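Local atomic coordinates of 3-deoxy-manno-octulosonate cytidylyltransferase (Escherichia coli, PDB entry 1GQ9), a protein that catalyses the transfer of CMP from CTP to the eight-carbon sugar KDO, probably activating it for incorporation into the lipopolysaccharide of Gram-negative bacteria. Residues I7-G12 against V46-D51; S75-L80 against S199-R204; Y92-G97 against G174-R179; C126-A131 against R168-V173. One frame throughout, in Å; residues are numbered along the deposited sequence.

Contact 1: residues I7-G12 against V46-D51. With CTP (cytidine-5'-triphosphate), chain D.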
# COMPACT_ATOMS: atom_id res chain seq x y z
N ILE A 7 -0.74 -21.82 18.20
CA ILE A 7 -0.09 -20.84 19.04
C ILE A 7 1.42 -21.07 19.16
O ILE A 7 1.86 -21.89 19.96
CB ILE A 7 -0.69 -20.87 20.45
CG1 ILE A 7 -2.19 -20.59 20.36
CG2 ILE A 7 0.00 -19.85 21.33
CD1 ILE A 7 -2.93 -20.80 21.66
N PRO A 8 2.21 -20.32 18.39
CA PRO A 8 3.67 -20.43 18.40
C PRO A 8 4.21 -20.03 19.76
O PRO A 8 3.93 -18.94 20.23
CB PRO A 8 4.10 -19.43 17.32
CG PRO A 8 2.92 -19.36 16.41
CD PRO A 8 1.79 -19.31 17.41
N ALA A 9 4.98 -20.90 20.40
CA ALA A 9 5.52 -20.60 21.71
C ALA A 9 6.96 -21.07 21.85
O ALA A 9 7.23 -22.07 22.52
CB ALA A 9 4.65 -21.26 22.80
N ARG A 10 7.87 -20.35 21.20
CA ARG A 10 9.29 -20.68 21.26
C ARG A 10 9.78 -20.31 22.65
O ARG A 10 9.24 -19.40 23.28
CB ARG A 10 10.07 -19.84 20.24
CG ARG A 10 10.25 -18.38 20.66
CD ARG A 10 10.78 -17.46 19.55
NE ARG A 10 12.20 -17.65 19.29
CZ ARG A 10 12.71 -18.67 18.61
NH1 ARG A 10 11.91 -19.61 18.13
NH2 ARG A 10 14.02 -18.76 18.43
N TYR A 11 10.79 -21.02 23.14
CA TYR A 11 11.32 -20.70 24.46
C TYR A 11 12.25 -19.51 24.30
O TYR A 11 12.10 -18.49 24.97
CB TYR A 11 12.11 -21.87 25.03
CG TYR A 11 12.52 -21.62 26.46
CD1 TYR A 11 11.66 -21.94 27.52
CD2 TYR A 11 13.73 -21.01 26.77
CE1 TYR A 11 11.99 -21.65 28.84
CE2 TYR A 11 14.08 -20.71 28.09
CZ TYR A 11 13.20 -21.04 29.12
OH TYR A 11 13.53 -20.74 30.42
N GLY A 12 13.22 -19.67 23.40
CA GLY A 12 14.19 -18.63 23.13
C GLY A 12 13.56 -17.32 22.72
O GLY A 12 12.90 -17.24 21.68
N VAL A 46 -7.11 -26.78 19.12
CA VAL A 46 -6.22 -25.73 19.59
C VAL A 46 -4.86 -26.37 19.86
O VAL A 46 -4.71 -27.18 20.77
CB VAL A 46 -6.75 -25.08 20.87
CG1 VAL A 46 -5.76 -24.03 21.36
CG2 VAL A 46 -8.11 -24.45 20.61
N TRP A 47 -3.88 -25.99 19.06
CA TRP A 47 -2.54 -26.52 19.20
C TRP A 47 -1.55 -25.44 19.59
O TRP A 47 -1.70 -24.29 19.21
CB TRP A 47 -2.06 -27.13 17.88
CG TRP A 47 -2.68 -28.45 17.54
CD1 TRP A 47 -3.90 -28.68 16.99
CD2 TRP A 47 -2.11 -29.73 17.80
NE1 TRP A 47 -4.13 -30.02 16.88
CE2 TRP A 47 -3.04 -30.70 17.38
CE3 TRP A 47 -0.89 -30.16 18.35
CZ2 TRP A 47 -2.80 -32.07 17.49
CZ3 TRP A 47 -0.65 -31.53 18.46
CH2 TRP A 47 -1.61 -32.46 18.03
N VAL A 48 -0.53 -25.84 20.35
CA VAL A 48 0.53 -24.92 20.72
C VAL A 48 1.75 -25.48 20.00
O VAL A 48 2.04 -26.67 20.10
CB VAL A 48 0.81 -24.90 22.25
CG1 VAL A 48 1.97 -23.95 22.54
CG2 VAL A 48 -0.42 -24.47 23.02
N ALA A 49 2.45 -24.63 19.25
CA ALA A 49 3.63 -25.04 18.52
C ALA A 49 4.86 -24.65 19.31
O ALA A 49 5.15 -23.47 19.47
CB ALA A 49 3.66 -24.36 17.15
N THR A 50 5.59 -25.63 19.83
CA THR A 50 6.78 -25.32 20.60
C THR A 50 8.09 -25.85 20.01
O THR A 50 8.10 -26.70 19.13
CB THR A 50 6.67 -25.83 22.04
OG1 THR A 50 7.84 -25.42 22.77
CG2 THR A 50 6.56 -27.35 22.07
N ASP A 51 9.20 -25.32 20.51
CA ASP A 51 10.50 -25.73 20.03
C ASP A 51 11.31 -26.28 21.19
O ASP A 51 12.14 -27.18 21.02
CB ASP A 51 11.23 -24.54 19.39
CG ASP A 51 11.50 -23.41 20.37
OD1 ASP A 51 10.78 -23.28 21.38
OD2 ASP A 51 12.45 -22.63 20.11
N1 CTP D . 7.71 -17.31 17.50
C2 CTP D . 7.95 -18.66 17.31
N3 CTP D . 9.08 -19.09 16.50
C4 CTP D . 9.89 -18.25 15.93
C5 CTP D . 9.61 -16.79 16.14
C6 CTP D . 8.55 -16.40 16.90
O2 CTP D . 7.27 -19.55 17.79
N4 CTP D . 10.89 -18.64 15.21
C1' CTP D . 6.56 -16.85 18.32
C2' CTP D . 6.92 -16.40 19.75
O2' CTP D . 7.30 -17.48 20.60
C3' CTP D . 5.66 -15.64 20.18
C4' CTP D . 5.26 -14.91 18.89
O4' CTP D . 5.84 -15.68 17.81
O3' CTP D . 4.59 -16.52 20.53
C5' CTP D . 5.72 -13.42 18.91
O5' CTP D . 7.00 -13.26 18.28
PA CTP D . 8.03 -12.13 18.75
O1A CTP D . 9.01 -11.82 17.66
O2A CTP D . 7.24 -10.89 19.02
O3A CTP D . 8.77 -12.63 20.10
PB CTP D . 10.25 -13.26 19.92
O1B CTP D . 10.26 -14.19 18.75
O2B CTP D . 10.57 -14.08 21.13
O3B CTP D . 11.34 -12.07 19.65
PG CTP D . 11.22 -10.72 20.55
O1G CTP D . 12.35 -9.79 20.25
O2G CTP D . 11.25 -11.07 22.00
O3G CTP D . 9.84 -9.98 20.20
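The carbonyl oxygen of A49 takes two contacts from the P8-A9 peptide: A9 N donates to A49 O at 2.7 Å, and P8 CA-H makes a weaker CA-H...O contact. Two further rungs, I7 N to W47 O and A49 N to I7 O at 2.9 Å, continue this parallel ladder. Where it ends, a side chain takes over from the backbone. D51 CG stands between its own backbone N and carbonyl carbon (chi1 63°), which turns the carboxylate toward the loop that follows P8 and A9. There D51 OD1 uses its syn lone pair to accept Y11 N at 2.9 Å. D51 OD2 makes a long, purely electrostatic contact with R10 NH1 at 3.7 Å, well out of the guanidinium plane, and R79 makes a similarly weak one to D51 OD2. The same loop binds the ribose of CTP: R10 N donates to O2' of CTP at 3.0 Å, and O3' of CTP donates to P8 O. On the face of I7 and V48, A9 CB meets V48 CG1 at 3.8 Å; helix 29-38 packs on I7 and V48, helix 53-61 on V48 and T50, and strand 65-68 bonds to the far edge of 46-51.

Contact 2: residues S75-L80 against S199-R204. With CTP (cytidine-5'-triphosphate), chain D.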
# COMPACT_ATOMS: atom_id res chain seq x y z
N SER A 75 10.78 -17.30 11.68
CA SER A 75 9.55 -16.59 12.00
C SER A 75 8.37 -17.50 12.35
O SER A 75 8.35 -18.68 12.00
CB SER A 75 9.13 -15.71 10.82
OG SER A 75 8.65 -16.50 9.75
N GLY A 76 7.39 -16.92 13.05
CA GLY A 76 6.20 -17.66 13.42
C GLY A 76 5.62 -18.29 12.17
O GLY A 76 5.60 -19.52 12.06
N THR A 77 5.17 -17.47 11.23
CA THR A 77 4.58 -17.95 9.97
C THR A 77 5.22 -19.27 9.52
O THR A 77 4.52 -20.20 9.10
CB THR A 77 4.73 -16.92 8.82
OG1 THR A 77 4.08 -15.69 9.19
CG2 THR A 77 4.09 -17.45 7.54
N ASP A 78 6.54 -19.34 9.59
CA ASP A 78 7.23 -20.55 9.19
C ASP A 78 6.78 -21.70 10.09
O ASP A 78 6.20 -22.68 9.62
CB ASP A 78 8.75 -20.35 9.29
CG ASP A 78 9.28 -19.33 8.28
OD1 ASP A 78 9.00 -19.49 7.07
OD2 ASP A 78 9.99 -18.38 8.69
N ARG A 79 7.02 -21.57 11.39
CA ARG A 79 6.67 -22.60 12.35
C ARG A 79 5.24 -23.09 12.13
O ARG A 79 4.93 -24.26 12.35
CB ARG A 79 6.84 -22.05 13.77
CG ARG A 79 6.58 -23.04 14.88
CD ARG A 79 6.76 -22.35 16.24
NE ARG A 79 8.10 -22.54 16.83
CZ ARG A 79 9.25 -22.12 16.32
NH1 ARG A 79 9.28 -21.46 15.17
NH2 ARG A 79 10.39 -22.36 16.96
N LEU A 80 4.37 -22.18 11.68
CA LEU A 80 2.97 -22.52 11.41
C LEU A 80 2.90 -23.47 10.21
O LEU A 80 2.12 -24.42 10.23
CB LEU A 80 2.17 -21.25 11.11
CG LEU A 80 0.74 -21.40 10.62
CD1 LEU A 80 -0.12 -22.06 11.67
CD2 LEU A 80 0.18 -20.03 10.29
N SER A 199 11.01 -4.89 7.95
CA SER A 199 11.15 -5.94 8.95
C SER A 199 9.73 -6.36 9.32
O SER A 199 9.39 -6.50 10.50
CB SER A 199 11.90 -5.45 10.18
OG SER A 199 12.00 -6.48 11.15
N LEU A 200 8.90 -6.54 8.29
CA LEU A 200 7.51 -6.95 8.44
C LEU A 200 7.29 -8.12 7.50
O LEU A 200 7.23 -7.94 6.28
CB LEU A 200 6.56 -5.80 8.07
CG LEU A 200 6.58 -4.57 8.97
CD1 LEU A 200 5.89 -3.41 8.26
CD2 LEU A 200 5.89 -4.89 10.30
N GLU A 201 7.15 -9.31 8.07
CA GLU A 201 6.95 -10.52 7.28
C GLU A 201 5.66 -10.60 6.47
O GLU A 201 5.65 -11.22 5.41
CB GLU A 201 7.07 -11.74 8.18
CG GLU A 201 6.90 -13.06 7.46
CD GLU A 201 7.08 -14.23 8.38
OE1 GLU A 201 6.51 -14.20 9.49
OE2 GLU A 201 7.79 -15.20 8.00
N GLN A 202 4.58 -10.02 6.96
CA GLN A 202 3.32 -10.08 6.23
C GLN A 202 3.43 -9.43 4.84
O GLN A 202 2.63 -9.71 3.95
CB GLN A 202 2.16 -9.42 7.02
CG GLN A 202 2.30 -7.92 7.27
CD GLN A 202 2.96 -7.60 8.60
OE1 GLN A 202 4.01 -8.14 8.92
NE2 GLN A 202 2.35 -6.71 9.38
N LEU A 203 4.43 -8.57 4.66
CA LEU A 203 4.63 -7.90 3.37
C LEU A 203 5.17 -8.86 2.30
O LEU A 203 5.35 -8.49 1.14
CB LEU A 203 5.60 -6.72 3.54
CG LEU A 203 5.13 -5.49 4.32
CD1 LEU A 203 6.26 -4.47 4.40
CD2 LEU A 203 3.90 -4.89 3.65
N ARG A 204 5.42 -10.11 2.69
CA ARG A 204 5.92 -11.11 1.75
C ARG A 204 4.75 -11.68 0.97
O ARG A 204 4.92 -12.26 -0.10
CB ARG A 204 6.62 -12.25 2.49
CG ARG A 204 7.26 -13.27 1.56
CD ARG A 204 7.88 -14.41 2.35
NE ARG A 204 8.82 -13.92 3.35
CZ ARG A 204 9.42 -14.69 4.26
NH1 ARG A 204 9.17 -15.99 4.28
NH2 ARG A 204 10.24 -14.15 5.14
N1 CTP D . 7.71 -17.31 17.50
C2 CTP D . 7.95 -18.66 17.31
N3 CTP D . 9.08 -19.09 16.50
C4 CTP D . 9.89 -18.25 15.93
C5 CTP D . 9.61 -16.79 16.14
C6 CTP D . 8.55 -16.40 16.90
O2 CTP D . 7.27 -19.55 17.79
N4 CTP D . 10.89 -18.64 15.21
C1' CTP D . 6.56 -16.85 18.32
C2' CTP D . 6.92 -16.40 19.75
O2' CTP D . 7.30 -17.48 20.60
C3' CTP D . 5.66 -15.64 20.18
C4' CTP D . 5.26 -14.91 18.89
O4' CTP D . 5.84 -15.68 17.81
O3' CTP D . 4.59 -16.52 20.53
C5' CTP D . 5.72 -13.42 18.91
O5' CTP D . 7.00 -13.26 18.28
PA CTP D . 8.03 -12.13 18.75
O1A CTP D . 9.01 -11.82 17.66
O2A CTP D . 7.24 -10.89 19.02
O3A CTP D . 8.77 -12.63 20.10
PB CTP D . 10.25 -13.26 19.92
O1B CTP D . 10.26 -14.19 18.75
O2B CTP D . 10.57 -14.08 21.13
O3B CTP D . 11.34 -12.07 19.65
PG CTP D . 11.22 -10.72 20.55
O1G CTP D . 12.35 -9.79 20.25
O2G CTP D . 11.25 -11.07 22.00
O3G CTP D . 9.84 -9.98 20.20
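The N-terminal turn of helix 76-84 faces a type I turn, L200 to L203, with the CA atoms of S75 and E201 8.1 Å apart. One long side chain spans this distance. E201 runs out fully stretched, its CG trans to the backbone N (chi1 -180°) and its CD trans again, so that the carboxylate arrives at the helix start. T77 OG1 donates to E201 OE1 at 2.9 Å, coming from well above the carboxylate plane, while S75 OG sits between E201 OE2 and D78 OD2. S75 is the N-cap of the helix, and D78 reaches back to it through a weak bond from S75 N to D78 OD2 at 3.3 Å, one half of a capping box. In this GT-A-type nucleotidyltransferase the capped helix carries the cytosine site: G76 N lies close to the base, and R79 turns one guanidinium face to it, N3 of CTP lying over that face. The carboxylates of D78 and E201 approach to 3.9 Å between D78 OD2 and E201 OE2, their planes 68° apart. If both are charged they should repel, and R204, paired mainly with E195, may partly offset this through a long charge contact, R204 NH2 to E201 OE2 at 3.9 Å.

Contact 3: residues Y92-G97 against G174-R179. With CTP (cytidine-5'-triphosphate), chain D.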
# COMPACT_ATOMS: atom_id res chain seq x y z
N TYR A 92 -6.41 -21.96 9.12
CA TYR A 92 -5.50 -21.96 10.25
C TYR A 92 -5.47 -20.57 10.86
O TYR A 92 -5.33 -19.59 10.14
CB TYR A 92 -4.09 -22.35 9.82
CG TYR A 92 -3.97 -23.76 9.28
CD1 TYR A 92 -4.30 -24.05 7.95
CD2 TYR A 92 -3.60 -24.81 10.11
CE1 TYR A 92 -4.26 -25.35 7.47
CE2 TYR A 92 -3.56 -26.11 9.64
CZ TYR A 92 -3.89 -26.38 8.32
OH TYR A 92 -3.89 -27.67 7.87
N ILE A 93 -5.62 -20.50 12.17
CA ILE A 93 -5.55 -19.22 12.86
C ILE A 93 -4.29 -19.21 13.72
O ILE A 93 -4.06 -20.12 14.53
CB ILE A 93 -6.78 -18.97 13.75
CG1 ILE A 93 -8.04 -18.91 12.89
CG2 ILE A 93 -6.60 -17.65 14.52
CD1 ILE A 93 -9.30 -18.65 13.68
N ASN A 94 -3.48 -18.18 13.52
CA ASN A 94 -2.23 -18.03 14.24
C ASN A 94 -2.33 -16.96 15.33
O ASN A 94 -2.39 -15.77 15.05
CB ASN A 94 -1.13 -17.72 13.23
CG ASN A 94 -0.04 -16.84 13.79
OD1 ASN A 94 -0.16 -15.62 13.77
ND2 ASN A 94 1.02 -17.46 14.29
N LEU A 95 -2.38 -17.42 16.58
CA LEU A 95 -2.48 -16.55 17.74
C LEU A 95 -1.11 -16.51 18.40
O LEU A 95 -0.57 -17.56 18.75
CB LEU A 95 -3.49 -17.11 18.74
CG LEU A 95 -4.98 -16.95 18.41
CD1 LEU A 95 -5.82 -17.82 19.32
CD2 LEU A 95 -5.35 -15.49 18.57
N GLN A 96 -0.55 -15.32 18.58
CA GLN A 96 0.76 -15.23 19.19
C GLN A 96 0.71 -15.69 20.64
O GLN A 96 -0.34 -15.68 21.28
CB GLN A 96 1.30 -13.81 19.08
CG GLN A 96 1.45 -13.38 17.63
CD GLN A 96 1.96 -14.52 16.74
OE1 GLN A 96 3.09 -14.99 16.88
NE2 GLN A 96 1.12 -14.97 15.82
N GLY A 97 1.85 -16.12 21.16
CA GLY A 97 1.88 -16.60 22.53
C GLY A 97 2.10 -15.53 23.58
O GLY A 97 1.88 -15.78 24.77
N GLY A 174 -1.53 -8.14 15.17
CA GLY A 174 -0.87 -9.27 14.55
C GLY A 174 -1.43 -10.68 14.56
O GLY A 174 -0.67 -11.63 14.71
N ILE A 175 -2.73 -10.84 14.38
CA ILE A 175 -3.34 -12.17 14.34
C ILE A 175 -3.74 -12.42 12.89
O ILE A 175 -4.14 -11.49 12.20
CB ILE A 175 -4.58 -12.25 15.24
CG1 ILE A 175 -4.17 -11.96 16.68
CG2 ILE A 175 -5.20 -13.63 15.14
CD1 ILE A 175 -5.31 -12.01 17.65
N TYR A 176 -3.62 -13.66 12.44
CA TYR A 176 -3.94 -13.98 11.05
C TYR A 176 -4.73 -15.26 10.87
O TYR A 176 -4.59 -16.21 11.65
CB TYR A 176 -2.66 -14.13 10.21
CG TYR A 176 -1.69 -12.96 10.24
CD1 TYR A 176 -0.69 -12.88 11.21
CD2 TYR A 176 -1.75 -11.96 9.27
CE1 TYR A 176 0.23 -11.84 11.21
CE2 TYR A 176 -0.84 -10.91 9.27
CZ TYR A 176 0.15 -10.86 10.23
OH TYR A 176 1.09 -9.85 10.18
N ALA A 177 -5.53 -15.29 9.82
CA ALA A 177 -6.32 -16.46 9.46
C ALA A 177 -5.83 -16.80 8.05
O ALA A 177 -5.99 -16.01 7.12
CB ALA A 177 -7.81 -16.14 9.45
N TYR A 178 -5.21 -17.97 7.93
CA TYR A 178 -4.64 -18.43 6.67
C TYR A 178 -5.45 -19.54 6.03
O TYR A 178 -6.00 -20.40 6.71
CB TYR A 178 -3.22 -18.96 6.89
CG TYR A 178 -2.21 -17.93 7.33
CD1 TYR A 178 -1.78 -16.94 6.45
CD2 TYR A 178 -1.67 -17.96 8.61
CE1 TYR A 178 -0.85 -15.99 6.84
CE2 TYR A 178 -0.73 -17.01 9.01
CZ TYR A 178 -0.33 -16.04 8.12
OH TYR A 178 0.61 -15.10 8.51
N ARG A 179 -5.49 -19.53 4.70
CA ARG A 179 -6.18 -20.56 3.94
C ARG A 179 -5.11 -21.63 3.77
O ARG A 179 -4.00 -21.32 3.34
CB ARG A 179 -6.58 -20.01 2.57
CG ARG A 179 -7.96 -20.41 2.11
CD ARG A 179 -9.02 -19.58 2.79
NE ARG A 179 -10.34 -20.17 2.63
CZ ARG A 179 -11.45 -19.67 3.17
NH1 ARG A 179 -11.39 -18.57 3.91
NH2 ARG A 179 -12.61 -20.29 2.98
N1 CTP D . 7.71 -17.31 17.50
C2 CTP D . 7.95 -18.66 17.31
N3 CTP D . 9.08 -19.09 16.50
C4 CTP D . 9.89 -18.25 15.93
C5 CTP D . 9.61 -16.79 16.14
C6 CTP D . 8.55 -16.40 16.90
O2 CTP D . 7.27 -19.55 17.79
N4 CTP D . 10.89 -18.64 15.21
C1' CTP D . 6.56 -16.85 18.32
C2' CTP D . 6.92 -16.40 19.75
O2' CTP D . 7.30 -17.48 20.60
C3' CTP D . 5.66 -15.64 20.18
C4' CTP D . 5.26 -14.91 18.89
O4' CTP D . 5.84 -15.68 17.81
O3' CTP D . 4.59 -16.52 20.53
C5' CTP D . 5.72 -13.42 18.91
O5' CTP D . 7.00 -13.26 18.28
PA CTP D . 8.03 -12.13 18.75
O1A CTP D . 9.01 -11.82 17.66
O2A CTP D . 7.24 -10.89 19.02
O3A CTP D . 8.77 -12.63 20.10
PB CTP D . 10.25 -13.26 19.92
O1B CTP D . 10.26 -14.19 18.75
O2B CTP D . 10.57 -14.08 21.13
O3B CTP D . 11.34 -12.07 19.65
PG CTP D . 11.22 -10.72 20.55
O1G CTP D . 12.35 -9.79 20.25
O2G CTP D . 11.25 -11.07 22.00
O3G CTP D . 9.84 -9.98 20.20
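I175 reaches across to N94 and L95 atom by atom. Its CB passes N94 O at 4.2 Å. From there the side chain forks: I175 CG2, trans to the backbone N, lies 3.5 Å from N94 O and also nears the methyls of L95 and I93, while CG1 takes the other branch (chi1 -61°) and skirts L95 CD2. The tip, I175 CD1, meets L95 CD2 at 3.6 Å. Beside this cluster the backbones form an antiparallel ladder. Y92 and Y178 exchange both bonds of a hydrogen-bonded pair, Y92 N to Y178 O at 2.9 Å and Y178 N to Y92 O at 2.7 Å, and N94 N donates to Y176 O at 2.9 Å. I93 and A177 make the non-hydrogen-bonded pair between them, on the face packed by helix 104-116. Y92, N94, Y176 and Y178 occupy the other face, where helix 76-84 lies against Y92, N94 and Y178. Past the strand, the chain turns to the nucleotide: Q96 OE1 lies beside the ribose, and G97 N donates to O3' of CTP at 2.8 Å. Apolar contacts and straight backbone bonds thus hold the sheet centre, while the loop after strand 91-94 gives G97 N to the ribose.

Contact 4: residues C126-A131 against R168-V173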
# COMPACT_ATOMS: atom_id res chain seq x y z
N CYS A 126 -7.24 -5.18 13.03
CA CYS A 126 -6.74 -3.81 13.18
C CYS A 126 -7.68 -3.05 14.11
O CYS A 126 -8.78 -3.52 14.40
CB CYS A 126 -6.71 -3.11 11.82
SG CYS A 126 -8.35 -2.94 11.02
N HIS A 127 -7.25 -1.89 14.61
CA HIS A 127 -8.11 -1.04 15.45
C HIS A 127 -7.61 0.41 15.37
O HIS A 127 -6.43 0.65 15.07
CB HIS A 127 -8.18 -1.55 16.91
CG HIS A 127 -6.98 -1.24 17.74
ND1 HIS A 127 -6.58 0.04 18.04
CD2 HIS A 127 -6.12 -2.07 18.40
CE1 HIS A 127 -5.53 -0.00 18.85
NE2 HIS A 127 -5.23 -1.27 19.08
N ALA A 128 -8.51 1.36 15.58
CA ALA A 128 -8.15 2.78 15.48
C ALA A 128 -7.12 3.23 16.53
O ALA A 128 -7.09 2.71 17.65
CB ALA A 128 -9.40 3.65 15.56
N ILE A 129 -6.28 4.19 16.14
CA ILE A 129 -5.26 4.72 17.04
C ILE A 129 -5.00 6.18 16.72
O ILE A 129 -5.17 6.62 15.59
CB ILE A 129 -3.92 3.98 16.91
CG1 ILE A 129 -3.32 4.22 15.52
CG2 ILE A 129 -4.12 2.51 17.18
CD1 ILE A 129 -1.93 3.62 15.34
N SER A 130 -4.58 6.93 17.74
CA SER A 130 -4.30 8.35 17.57
C SER A 130 -3.09 8.52 16.66
O SER A 130 -2.36 7.56 16.41
CB SER A 130 -4.02 9.00 18.93
OG SER A 130 -2.84 8.48 19.53
N ALA A 131 -2.89 9.73 16.17
CA ALA A 131 -1.75 10.00 15.31
C ALA A 131 -0.52 10.03 16.21
O ALA A 131 0.61 10.04 15.73
CB ALA A 131 -1.92 11.33 14.61
N ARG A 168 -6.59 9.47 9.73
CA ARG A 168 -7.19 8.47 10.63
C ARG A 168 -6.28 7.24 10.59
O ARG A 168 -6.08 6.64 9.54
CB ARG A 168 -8.61 8.11 10.16
CG ARG A 168 -9.43 7.32 11.19
CD ARG A 168 -10.86 7.04 10.71
NE ARG A 168 -11.60 6.16 11.62
CZ ARG A 168 -11.35 4.86 11.78
NH1 ARG A 168 -10.37 4.26 11.10
NH2 ARG A 168 -12.06 4.15 12.65
N TYR A 169 -5.74 6.85 11.74
CA TYR A 169 -4.84 5.71 11.81
C TYR A 169 -5.45 4.43 12.40
O TYR A 169 -6.40 4.46 13.18
CB TYR A 169 -3.58 6.11 12.60
CG TYR A 169 -2.85 7.26 11.97
CD1 TYR A 169 -2.06 7.08 10.83
CD2 TYR A 169 -2.99 8.55 12.47
CE1 TYR A 169 -1.44 8.17 10.20
CE2 TYR A 169 -2.37 9.64 11.86
CZ TYR A 169 -1.60 9.45 10.72
OH TYR A 169 -1.00 10.53 10.13
N LEU A 170 -4.87 3.29 12.01
CA LEU A 170 -5.31 2.00 12.47
C LEU A 170 -4.12 1.16 12.88
O LEU A 170 -3.24 0.90 12.06
CB LEU A 170 -6.03 1.25 11.35
CG LEU A 170 -7.29 1.82 10.74
CD1 LEU A 170 -7.57 1.14 9.42
CD2 LEU A 170 -8.44 1.63 11.72
N LYS A 171 -4.07 0.74 14.13
CA LYS A 171 -2.98 -0.12 14.55
C LYS A 171 -3.29 -1.47 13.92
O LYS A 171 -4.43 -1.72 13.52
CB LYS A 171 -2.93 -0.27 16.07
CG LYS A 171 -1.98 -1.37 16.55
CD LYS A 171 -1.67 -1.21 18.02
CE LYS A 171 -0.65 -2.24 18.48
NZ LYS A 171 -0.14 -1.93 19.85
N HIS A 172 -2.30 -2.33 13.82
CA HIS A 172 -2.52 -3.64 13.23
C HIS A 172 -2.30 -4.70 14.29
O HIS A 172 -1.22 -4.81 14.85
CB HIS A 172 -1.56 -3.83 12.04
CG HIS A 172 -1.44 -5.25 11.58
ND1 HIS A 172 -2.53 -6.03 11.27
CD2 HIS A 172 -0.35 -6.02 11.35
CE1 HIS A 172 -2.11 -7.23 10.88
NE2 HIS A 172 -0.79 -7.24 10.92
N VAL A 173 -3.35 -5.46 14.60
CA VAL A 173 -3.26 -6.51 15.60
C VAL A 173 -2.79 -7.78 14.89
O VAL A 173 -3.53 -8.39 14.13
CB VAL A 173 -4.63 -6.76 16.28
CG1 VAL A 173 -4.50 -7.84 17.36
CG2 VAL A 173 -5.14 -5.46 16.90
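H127 and K171 satisfy each other's backbones: H127 N donates to K171 O at 3.0 Å and K171 N to H127 O at 2.5 Å, the two bonds of an antiparallel hydrogen-bonded pair. A third bond, I129 N to Y169 O at 3.0 Å, approaches from well above the carbonyl plane. The carbonyls of H127 and Y169 are each supplemented by a CA-H contact, from L170 and A128 respectively. ND1 of the H127 imidazole is satisfied within its own strand. It donates to A128 O at 2.7 Å with the acceptor in the ring plane, which fixes the ring's rotation and turns one face to the neighbouring strand. K171 CB sits over that face, 4.0 Å from the centroid of the H127 ring and 18° off its normal, a CH-pi contact; the extended lysine then runs alongside, bringing its CD near NE2 of H127. I129 crosses both neighbours at about a right angle, its CG2 touching K171 CB and its CG1 meeting Y169 CB at 3.5 Å. A131 CB comes obliquely to the ring of Y169, near CE2, while the Y169 hydroxyl is bonded to P159 O. H172 ND1 finds its partner in L125 O. Strands 122-129 and 169-179 here form one of the two antiparallel pairings that the reversed strand 169-179 makes in a mixed seven-stranded sheet, order 3-2-1-4-6-5-7, a topology characteristic of nucleotide-diphospho-sugar transferases.

Overall arrangement
Three of the four contacts are neighbouring strand pairs of one mixed sheet, while contact 2 ties the start of helix 76-84 to the turn before helix 203-207. Contact 1 joins strands 3-9 and 45-50; contact 3 lies about 13 Å away between centres and adds strand 91-94 and the reversed strand 169-179, which contact 4 uses against 122-129. Contacts 1 and 4 stand about 28 Å apart between centres, on opposite sides of the chain's centre. Contact 1 closes first along the sequence, whereas contact 4 nests within contact 3 and that within contact 2. Contacts 1, 2 and 3 all reach CTP, so residues distant in sequence converge on one nucleotide pocket; contact 4 extends the sheet away.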